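Local structure of Non-structural protein 2 (Human rotavirus C, 2GU0) at residues 33-37 with 38-42; 21-24 with 25-28; 126-129 with 130-133. The protein probably binds single-stranded RNA, hydrolyses nucleoside triphosphates, unwinds RNA helices without ATP and takes part in viral genome replication and packaging in viroplasms. All coordinates share one frame; numbering follows the deposited sequence.

In the fold
All three contacts are local and lie within the N-terminal family region of the chain. Along the chain the order is interaction 2, interaction 1, interaction 3. Interaction 2 starts helix 24-32, and interaction 1 lies in the loop between that helix and strand 44-45. Their centres are about 17 Å apart, and both touch a second subunit, so this part of the chain contributes to the octamer. Interaction 3 starts helix 129-139. Its centre is about 26 Å from that of interaction 2 and 38 Å from that of interaction 1. Interactions 2 and 3 are both asparagine N-caps, and residues of both pack on helix 74-90.

Interaction 1. Residues 33-37 with 38-42; sequences AKVEK and DQRSN
Arg40 reaches back to Val35 in a loop that runs from helix 24-32 to strand 44-45 and contains a type I beta turn, Gln39 to Asn42. The NE of Arg40 donates to Val35 O at 2.7 Å, and the N-H points almost straight at the oxygen (173°). The oxygen lies in the guanidinium plane, whereas the donor stands well above the carbonyl plane of Val35. A bend at chi2 (-70°) turns the arginine back along the chain toward this carbonyl.

The backbone oxygens of the next two residues are also used. Lys37 O accepts from Arg40 N at 3.1 Å. Glu36 O receives a weak, long second bond from the same Arg40 N, at 3.5 Å. Gln39 N also donates to Glu36 O, but the position of that nitrogen is doubtful. Within the turn, Asn42 N donates to Gln39 O at 2.8 Å. The side chains of these two residues add a weak bond from ND2 of Asn42 to OE1 of Gln39.

The Arg40 backbone also bonds to Glu56 of the same chain. Glu36 makes a long, weak ion pair with Arg197 of the second subunit.

Val35 CG1 meets Gln39 CB at 3.5 Å in a carbon-to-carbon contact, and the two side chains cross at about a right angle. Separately, the Lys37 side chain lies over one face of the Arg40 guanidinium, with Lys37 CD 3.5 Å from Arg40 CZ.

Interaction 2. Residues 21-24 with 25-28; sequences PINK and KAVQ
The Asn23 side chain is turned with CG between its backbone N and carbonyl carbon (chi1 71°), and chi2 is also near 71°. Together these torsions swing OD1 forward over the first turn of the helix, where it meets Ala26. OD1 accepts from Ala26 N at 2.7 Å, with an N-H...O angle of 164°. The donor stands above the plane of the amide rather than on a lone pair. The ND2 end of the same amide donates to Tyr49 O of the same chain. Both ends are therefore used, which fixes the rotation of the group.

This is an N-cap: Asn23 comes right before helix 24-32, and its side chain takes up a backbone N-H that has no earlier helical carbonyl to bond to. The regular helical bonds start here too. Val27 N donates to Asn23 O at 3.1 Å, and Gln28 N to Lys24 O at 2.8 Å.

A hydrophobic staple spans the cap. Ile22, the residue before it, touches Val27 through their CG2 methyls, 3.8 Å apart, and the two side chains cross at about a right angle. Both residues also pack on Tyr76 of helix 74-90. The Lys25 chain starts beside Asn23 OD1 and is bent along its length; its NZ makes a weak hydrogen bond to Tyr49 OH. Asn23 and Lys25 both pack on Asn122 of the second subunit.

Interaction 3. Residues 126-129 with 130-133; sequences NANV and KLRV
The backbone turns into a helix at Asn128 and Val129, and the carbonyls of these two residues receive the N-H groups of Arg132 and Val133. Asn128 still has an extended psi of 103°, while every residue from Val129 to Val133 has helical backbone angles. Arg132 N donates to Asn128 O at 3.3 Å. Val133 N donates to Val129 O at 2.9 Å. These are the first regular helical bonds of helix 129-139.

The Asn128 side chain adds a capping bond. CG lies anti to the backbone N (chi1 -169°), which brings OD1 round to Leu131 N at 2.9 Å. The bond is almost straight, with the donor tilted from the amide plane. The Leu131 side chain crosses that of Asn128 at a slant, its CG 3.7 Å from Asn128 CG, and CD1 approaches ND2. Leu131 also packs on Ile124, Leu125 and Leu151.

The Arg132 side chain returns to the loop. It leaves extended and then bends at chi3 (69°). NH1 donates to Leu125 O, just before the segment, and more weakly to Asn126 O at 2.8 Å. Asn126 O sits at the edge of the guanidinium, near its plane. Val129 covers part of one face with its CA, offset toward the rim. Val129 CG1 touches Val133 CG2, one turn on, at 4.0 Å. Both valines pack on Met89 of helix 74-90, so the start of helix 129-139 packs against helix 74-90.

The side-chain oxygen of the residue before the helix, bonded to the N-H three residues on, is the signature of an asparagine N-cap.

Interaction 1. Residues 33-37 with 38-42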
ATOM      1  N   ALA A  33      10.135 -36.131  14.102  1.00 39.64           N
ATOM      2  CA  ALA A  33      11.196 -37.085  14.417  1.00 38.47           C
ATOM      3  C   ALA A  33      10.691 -38.442  14.868  1.00 37.73           C
ATOM      4  O   ALA A  33       9.588 -38.558  15.399  1.00 38.61           O
ATOM      5  CB  ALA A  33      12.132 -36.504  15.484  1.00 37.13           C
ATOM      6  N   LYS A  34      11.519 -39.462  14.650  1.00 36.93           N
ATOM      7  CA  LYS A  34      11.219 -40.830  15.054  1.00 37.86           C
ATOM      8  C   LYS A  34      11.905 -41.100  16.382  1.00 38.98           C
ATOM      9  O   LYS A  34      13.130 -41.216  16.447  1.00 39.69           O
ATOM     10  CB  LYS A  34      11.748 -41.831  14.037  1.00 37.11           C
ATOM     11  CG  LYS A  34      11.759 -43.242  14.584  1.00 37.32           C
ATOM     12  CD  LYS A  34      12.533 -44.204  13.708  1.00 37.67           C
ATOM     13  CE  LYS A  34      12.424 -45.620  14.250  1.00 35.59           C
ATOM     14  NZ  LYS A  34      12.971 -46.592  13.267  1.00 40.41           N
ATOM     15  N   VAL A  35      11.110 -41.220  17.435  1.00 40.74           N
ATOM     16  CA  VAL A  35      11.638 -41.452  18.768  1.00 41.31           C
ATOM     17  C   VAL A  35      11.184 -42.789  19.327  1.00 42.68           C
ATOM     18  O   VAL A  35      10.001 -43.122  19.271  1.00 41.30           O
ATOM     19  CB  VAL A  35      11.186 -40.330  19.713  1.00 41.33           C
ATOM     20  CG1 VAL A  35      11.853 -40.482  21.069  1.00 40.60           C
ATOM     21  CG2 VAL A  35      11.504 -38.967  19.078  1.00 39.73           C
ATOM     22  N   GLU A  36      12.132 -43.557  19.861  1.00 45.27           N
ATOM     23  CA  GLU A  36      11.818 -44.857  20.437  1.00 47.96           C
ATOM     24  C   GLU A  36      10.966 -44.657  21.680  1.00 48.70           C
ATOM     25  O   GLU A  36      11.153 -43.689  22.412  1.00 48.28           O
ATOM     26  CB  GLU A  36      13.101 -45.604  20.792  1.00 51.91           C
ATOM     27  CG  GLU A  36      13.886 -46.117  19.583  1.00 59.14           C
ATOM     28  CD  GLU A  36      13.119 -47.153  18.753  1.00 63.98           C
ATOM     29  OE1 GLU A  36      12.741 -48.219  19.304  1.00 66.96           O
ATOM     30  OE2 GLU A  36      12.903 -46.902  17.544  1.00 65.25           O
ATOM     31  N   LYS A  37      10.036 -45.578  21.914  1.00 49.60           N
ATOM     32  CA  LYS A  37       9.131 -45.497  23.056  1.00 50.32           C
ATOM     33  C   LYS A  37       9.849 -45.148  24.360  1.00 49.99           C
ATOM     34  O   LYS A  37       9.435 -44.256  25.092  1.00 50.18           O
ATOM     35  CB  LYS A  37       8.375 -46.818  23.207  1.00 51.37           C
ATOM     36  CG  LYS A  37       7.035 -46.689  23.920  1.00 54.36           C
ATOM     37  CD  LYS A  37       6.186 -45.577  23.284  1.00 57.13           C
ATOM     38  CE  LYS A  37       4.744 -45.547  23.807  1.00 57.30           C
ATOM     39  NZ  LYS A  37       3.966 -46.731  23.329  1.00 56.61           N
ATOM     40  N   ASP A  38      10.938 -45.844  24.640  1.00 49.42           N
ATOM     41  CA  ASP A  38      11.704 -45.607  25.848  1.00 50.32           C
ATOM     42  C   ASP A  38      12.186 -44.162  26.018  1.00 49.80           C
ATOM     43  O   ASP A  38      12.723 -43.808  27.069  1.00 49.55           O
ATOM     44  CB  ASP A  38      12.904 -46.561  25.880  1.00 54.09           C
ATOM     45  CG  ASP A  38      13.155 -47.242  24.528  1.00 58.45           C
ATOM     46  OD1 ASP A  38      12.456 -48.238  24.197  1.00 57.76           O
ATOM     47  OD2 ASP A  38      14.048 -46.767  23.791  1.00 60.39           O
ATOM     48  N   GLN A  39      11.983 -43.321  25.006  1.00 48.32           N
ATOM     49  CA  GLN A  39      12.443 -41.933  25.076  1.00 47.28           C
ATOM     50  C   GLN A  39      11.361 -40.850  25.050  1.00 46.78           C
ATOM     51  O   GLN A  39      11.632 -39.691  25.379  1.00 47.13           O
ATOM     52  CB  GLN A  39      13.416 -41.654  23.931  1.00 48.40           C
ATOM     53  CG  GLN A  39      14.652 -42.538  23.895  1.00 51.92           C
ATOM     54  CD  GLN A  39      15.579 -42.321  25.078  1.00 53.31           C
ATOM     55  OE1 GLN A  39      16.103 -41.221  25.285  1.00 50.96           O
ATOM     56  NE2 GLN A  39      15.789 -43.376  25.861  1.00 54.46           N
ATOM     57  N   ARG A  40      10.147 -41.224  24.663  1.00 44.82           N
ATOM     58  CA  ARG A  40       9.029 -40.286  24.548  1.00 42.66           C
ATOM     59  C   ARG A  40       8.819 -39.307  25.715  1.00 39.88           C
ATOM     60  O   ARG A  40       8.324 -38.194  25.523  1.00 39.56           O
ATOM     61  CB  ARG A  40       7.732 -41.066  24.314  1.00 45.02           C
ATOM     62  CG  ARG A  40       7.805 -42.153  23.239  1.00 47.29           C
ATOM     63  CD  ARG A  40       7.918 -41.583  21.839  1.00 50.20           C
ATOM     64  NE  ARG A  40       7.809 -42.612  20.803  1.00 53.53           N
ATOM     65  CZ  ARG A  40       6.739 -43.386  20.614  1.00 55.00           C
ATOM     66  NH1 ARG A  40       5.671 -43.264  21.391  1.00 56.09           N
ATOM     67  NH2 ARG A  40       6.735 -44.284  19.638  1.00 55.47           N
ATOM     68  N   SER A  41       9.193 -39.709  26.921  1.00 36.80           N
ATOM     69  CA  SER A  41       9.005 -38.848  28.077  1.00 35.09           C
ATOM     70  C   SER A  41      10.180 -37.918  28.382  1.00 33.76           C
ATOM     71  O   SER A  41      10.140 -37.168  29.351  1.00 32.18           O
ATOM     72  CB  SER A  41       8.700 -39.697  29.300  1.00 34.51           C
ATOM     73  OG  SER A  41       9.824 -40.490  29.626  1.00 39.52           O
ATOM     74  N   ASN A  42      11.222 -37.960  27.559  1.00 34.25           N
ATOM     75  CA  ASN A  42      12.378 -37.089  27.766  1.00 34.70           C
ATOM     76  C   ASN A  42      12.354 -35.877  26.840  1.00 33.64           C
ATOM     77  O   ASN A  42      11.787 -35.929  25.746  1.00 33.38           O
ATOM     78  CB  ASN A  42      13.684 -37.847  27.514  1.00 37.28           C
ATOM     79  CG  ASN A  42      13.879 -39.034  28.451  1.00 39.89           C
ATOM     80  OD1 ASN A  42      13.761 -38.915  29.675  1.00 41.20           O
ATOM     81  ND2 ASN A  42      14.204 -40.184  27.872  1.00 40.44           N
TER

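Interaction 2. Residues 21-24 with 25-28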
ATOM      1  N   PRO A  21      13.836 -21.026  26.660  1.00 30.89           N
ATOM      2  CA  PRO A  21      12.680 -20.924  25.764  1.00 29.61           C
ATOM      3  C   PRO A  21      12.695 -22.070  24.760  1.00 29.35           C
ATOM      4  O   PRO A  21      13.761 -22.534  24.369  1.00 33.09           O
ATOM      5  CB  PRO A  21      12.913 -19.591  25.055  1.00 27.66           C
ATOM      6  CG  PRO A  21      13.744 -18.821  25.984  1.00 26.74           C
ATOM      7  CD  PRO A  21      14.700 -19.842  26.517  1.00 29.26           C
ATOM      8  N   ILE A  22      11.529 -22.533  24.343  1.00 27.91           N
ATOM      9  CA  ILE A  22      11.463 -23.587  23.332  1.00 27.20           C
ATOM     10  C   ILE A  22      10.929 -22.925  22.054  1.00 27.21           C
ATOM     11  O   ILE A  22       9.914 -22.234  22.095  1.00 28.37           O
ATOM     12  CB  ILE A  22      10.521 -24.720  23.759  1.00 24.95           C
ATOM     13  CG1 ILE A  22      11.163 -25.534  24.873  1.00 25.26           C
ATOM     14  CG2 ILE A  22      10.247 -25.628  22.594  1.00 26.77           C
ATOM     15  CD1 ILE A  22      10.314 -26.695  25.344  1.00 24.64           C
ATOM     16  N   ASN A  23      11.601 -23.118  20.924  1.00 26.03           N
ATOM     17  CA  ASN A  23      11.135 -22.474  19.704  1.00 26.83           C
ATOM     18  C   ASN A  23      10.296 -23.366  18.801  1.00 28.01           C
ATOM     19  O   ASN A  23      10.294 -24.596  18.951  1.00 26.41           O
ATOM     20  CB  ASN A  23      12.311 -21.860  18.930  1.00 26.03           C
ATOM     21  CG  ASN A  23      13.205 -22.890  18.300  1.00 27.78           C
ATOM     22  OD1 ASN A  23      12.821 -23.555  17.342  1.00 30.16           O
ATOM     23  ND2 ASN A  23      14.413 -23.030  18.831  1.00 27.48           N
ATOM     24  N   LYS A  24       9.581 -22.729  17.868  1.00 28.58           N
ATOM     25  CA  LYS A  24       8.697 -23.437  16.955  1.00 29.38           C
ATOM     26  C   LYS A  24       9.389 -24.417  16.039  1.00 30.15           C
ATOM     27  O   LYS A  24       8.820 -25.448  15.697  1.00 30.61           O
ATOM     28  CB  LYS A  24       7.883 -22.453  16.123  1.00 33.76           C
ATOM     29  CG  LYS A  24       8.677 -21.686  15.095  1.00 37.73           C
ATOM     30  CD  LYS A  24       7.802 -20.661  14.393  1.00 40.36           C
ATOM     31  CE  LYS A  24       8.661 -19.695  13.579  1.00 43.91           C
ATOM     32  NZ  LYS A  24       7.866 -18.579  12.994  1.00 45.24           N
ATOM     33  N   LYS A  25      10.607 -24.118  15.614  1.00 30.52           N
ATOM     34  CA  LYS A  25      11.287 -25.072  14.748  1.00 31.64           C
ATOM     35  C   LYS A  25      11.574 -26.316  15.571  1.00 31.59           C
ATOM     36  O   LYS A  25      11.360 -27.434  15.111  1.00 32.37           O
ATOM     37  CB  LYS A  25      12.580 -24.481  14.184  1.00 30.94           C
ATOM     38  CG  LYS A  25      12.345 -23.215  13.394  1.00 33.33           C
ATOM     39  CD  LYS A  25      11.366 -23.433  12.251  1.00 32.62           C
ATOM     40  CE  LYS A  25      12.085 -23.870  11.008  1.00 35.36           C
ATOM     41  NZ  LYS A  25      13.061 -22.810  10.601  1.00 39.67           N
ATOM     42  N   ALA A  26      12.048 -26.121  16.798  1.00 30.44           N
ATOM     43  CA  ALA A  26      12.324 -27.253  17.656  1.00 30.30           C
ATOM     44  C   ALA A  26      11.067 -28.121  17.646  1.00 31.17           C
ATOM     45  O   ALA A  26      11.095 -29.268  17.208  1.00 31.48           O
ATOM     46  CB  ALA A  26      12.630 -26.781  19.043  1.00 30.50           C
ATOM     47  N   VAL A  27       9.955 -27.551  18.101  1.00 31.27           N
ATOM     48  CA  VAL A  27       8.684 -28.262  18.132  1.00 31.54           C
ATOM     49  C   VAL A  27       8.364 -28.932  16.797  1.00 32.10           C
ATOM     50  O   VAL A  27       8.020 -30.100  16.758  1.00 33.81           O
ATOM     51  CB  VAL A  27       7.531 -27.304  18.505  1.00 32.07           C
ATOM     52  CG1 VAL A  27       6.194 -28.040  18.488  1.00 31.72           C
ATOM     53  CG2 VAL A  27       7.788 -26.716  19.876  1.00 31.90           C
ATOM     54  N   GLN A  28       8.476 -28.198  15.701  1.00 33.38           N
ATOM     55  CA  GLN A  28       8.186 -28.760  14.384  1.00 35.29           C
ATOM     56  C   GLN A  28       9.018 -30.011  14.134  1.00 35.16           C
ATOM     57  O   GLN A  28       8.522 -31.009  13.607  1.00 36.07           O
ATOM     58  CB  GLN A  28       8.455 -27.709  13.299  1.00 36.84           C
ATOM     59  CG  GLN A  28       8.706 -28.255  11.908  1.00 40.34           C
ATOM     60  CD  GLN A  28       8.777 -27.150  10.862  1.00 43.55           C
ATOM     61  OE1 GLN A  28       9.233 -26.041  11.148  1.00 44.58           O
ATOM     62  NE2 GLN A  28       8.339 -27.454   9.640  1.00 42.40           N
TER

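Interaction 3. Residues 126-129 with 130-133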
ATOM      1  N   ASN A 126       3.635  -3.737  33.167  1.00 35.72           N
ATOM      2  CA  ASN A 126       4.567  -3.366  32.118  1.00 36.74           C
ATOM      3  C   ASN A 126       5.944  -3.099  32.717  1.00 37.64           C
ATOM      4  O   ASN A 126       6.958  -3.540  32.183  1.00 36.77           O
ATOM      5  CB  ASN A 126       4.076  -2.116  31.391  1.00 37.25           C
ATOM      6  CG  ASN A 126       4.963  -1.737  30.216  1.00 37.46           C
ATOM      7  OD1 ASN A 126       5.208  -2.556  29.336  1.00 39.31           O
ATOM      8  ND2 ASN A 126       5.437  -0.496  30.193  1.00 34.83           N
ATOM      9  N   ALA A 127       5.964  -2.391  33.842  1.00 38.69           N
ATOM     10  CA  ALA A 127       7.211  -2.041  34.515  1.00 39.30           C
ATOM     11  C   ALA A 127       7.403  -2.721  35.856  1.00 40.48           C
ATOM     12  O   ALA A 127       8.521  -3.012  36.256  1.00 41.28           O
ATOM     13  CB  ALA A 127       7.291  -0.545  34.696  1.00 38.45           C
ATOM     14  N   ASN A 128       6.321  -2.972  36.570  1.00 43.02           N
ATOM     15  CA  ASN A 128       6.468  -3.608  37.864  1.00 43.90           C
ATOM     16  C   ASN A 128       6.747  -5.088  37.687  1.00 44.53           C
ATOM     17  O   ASN A 128       5.842  -5.872  37.402  1.00 46.19           O
ATOM     18  CB  ASN A 128       5.217  -3.419  38.706  1.00 44.34           C
ATOM     19  CG  ASN A 128       5.432  -3.838  40.135  1.00 45.28           C
ATOM     20  OD1 ASN A 128       5.917  -4.943  40.406  1.00 44.87           O
ATOM     21  ND2 ASN A 128       5.080  -2.957  41.064  1.00 45.71           N
ATOM     22  N   VAL A 129       8.008  -5.462  37.865  1.00 44.45           N
ATOM     23  CA  VAL A 129       8.434  -6.845  37.712  1.00 43.52           C
ATOM     24  C   VAL A 129       7.968  -7.795  38.811  1.00 43.55           C
ATOM     25  O   VAL A 129       7.512  -8.899  38.525  1.00 44.92           O
ATOM     26  CB  VAL A 129       9.965  -6.921  37.616  1.00 43.08           C
ATOM     27  CG1 VAL A 129      10.424  -8.368  37.639  1.00 42.17           C
ATOM     28  CG2 VAL A 129      10.420  -6.236  36.355  1.00 40.84           C
ATOM     29  N   LYS A 130       8.083  -7.381  40.065  1.00 43.25           N
ATOM     30  CA  LYS A 130       7.673  -8.247  41.160  1.00 42.84           C
ATOM     31  C   LYS A 130       6.239  -8.726  41.010  1.00 40.71           C
ATOM     32  O   LYS A 130       5.956  -9.919  41.178  1.00 40.19           O
ATOM     33  CB  LYS A 130       7.862  -7.538  42.506  1.00 46.35           C
ATOM     34  CG  LYS A 130       9.324  -7.349  42.886  1.00 49.15           C
ATOM     35  CD  LYS A 130       9.493  -7.169  44.388  1.00 53.64           C
ATOM     36  CE  LYS A 130      10.963  -7.036  44.770  1.00 56.49           C
ATOM     37  NZ  LYS A 130      11.620  -5.893  44.066  1.00 57.51           N
ATOM     38  N   LEU A 131       5.334  -7.798  40.690  1.00 39.04           N
ATOM     39  CA  LEU A 131       3.928  -8.143  40.496  1.00 35.53           C
ATOM     40  C   LEU A 131       3.788  -9.057  39.286  1.00 35.30           C
ATOM     41  O   LEU A 131       3.042 -10.038  39.323  1.00 35.14           O
ATOM     42  CB  LEU A 131       3.088  -6.886  40.307  1.00 33.22           C
ATOM     43  CG  LEU A 131       2.892  -6.075  41.587  1.00 32.10           C
ATOM     44  CD1 LEU A 131       1.919  -4.922  41.365  1.00 28.42           C
ATOM     45  CD2 LEU A 131       2.362  -7.009  42.656  1.00 32.65           C
ATOM     46  N   ARG A 132       4.523  -8.743  38.221  1.00 33.91           N
ATOM     47  CA  ARG A 132       4.504  -9.552  37.009  1.00 33.76           C
ATOM     48  C   ARG A 132       4.833 -11.006  37.338  1.00 34.22           C
ATOM     49  O   ARG A 132       4.105 -11.918  36.950  1.00 34.52           O
ATOM     50  CB  ARG A 132       5.514  -9.014  36.000  1.00 34.74           C
ATOM     51  CG  ARG A 132       5.509  -9.728  34.662  1.00 35.57           C
ATOM     52  CD  ARG A 132       5.956  -8.768  33.585  1.00 37.94           C
ATOM     53  NE  ARG A 132       7.363  -8.415  33.716  1.00 42.59           N
ATOM     54  CZ  ARG A 132       7.875  -7.214  33.450  1.00 44.65           C
ATOM     55  NH1 ARG A 132       7.093  -6.220  33.044  1.00 43.65           N
ATOM     56  NH2 ARG A 132       9.184  -7.014  33.568  1.00 45.90           N
ATOM     57  N   VAL A 133       5.923 -11.223  38.066  1.00 34.26           N
ATOM     58  CA  VAL A 133       6.323 -12.576  38.435  1.00 33.98           C
ATOM     59  C   VAL A 133       5.215 -13.281  39.216  1.00 35.69           C
ATOM     60  O   VAL A 133       4.938 -14.459  38.988  1.00 34.66           O
ATOM     61  CB  VAL A 133       7.619 -12.563  39.276  1.00 32.13           C
ATOM     62  CG1 VAL A 133       8.026 -13.975  39.631  1.00 31.05           C
ATOM     63  CG2 VAL A 133       8.727 -11.893  38.501  1.00 30.54           C
TER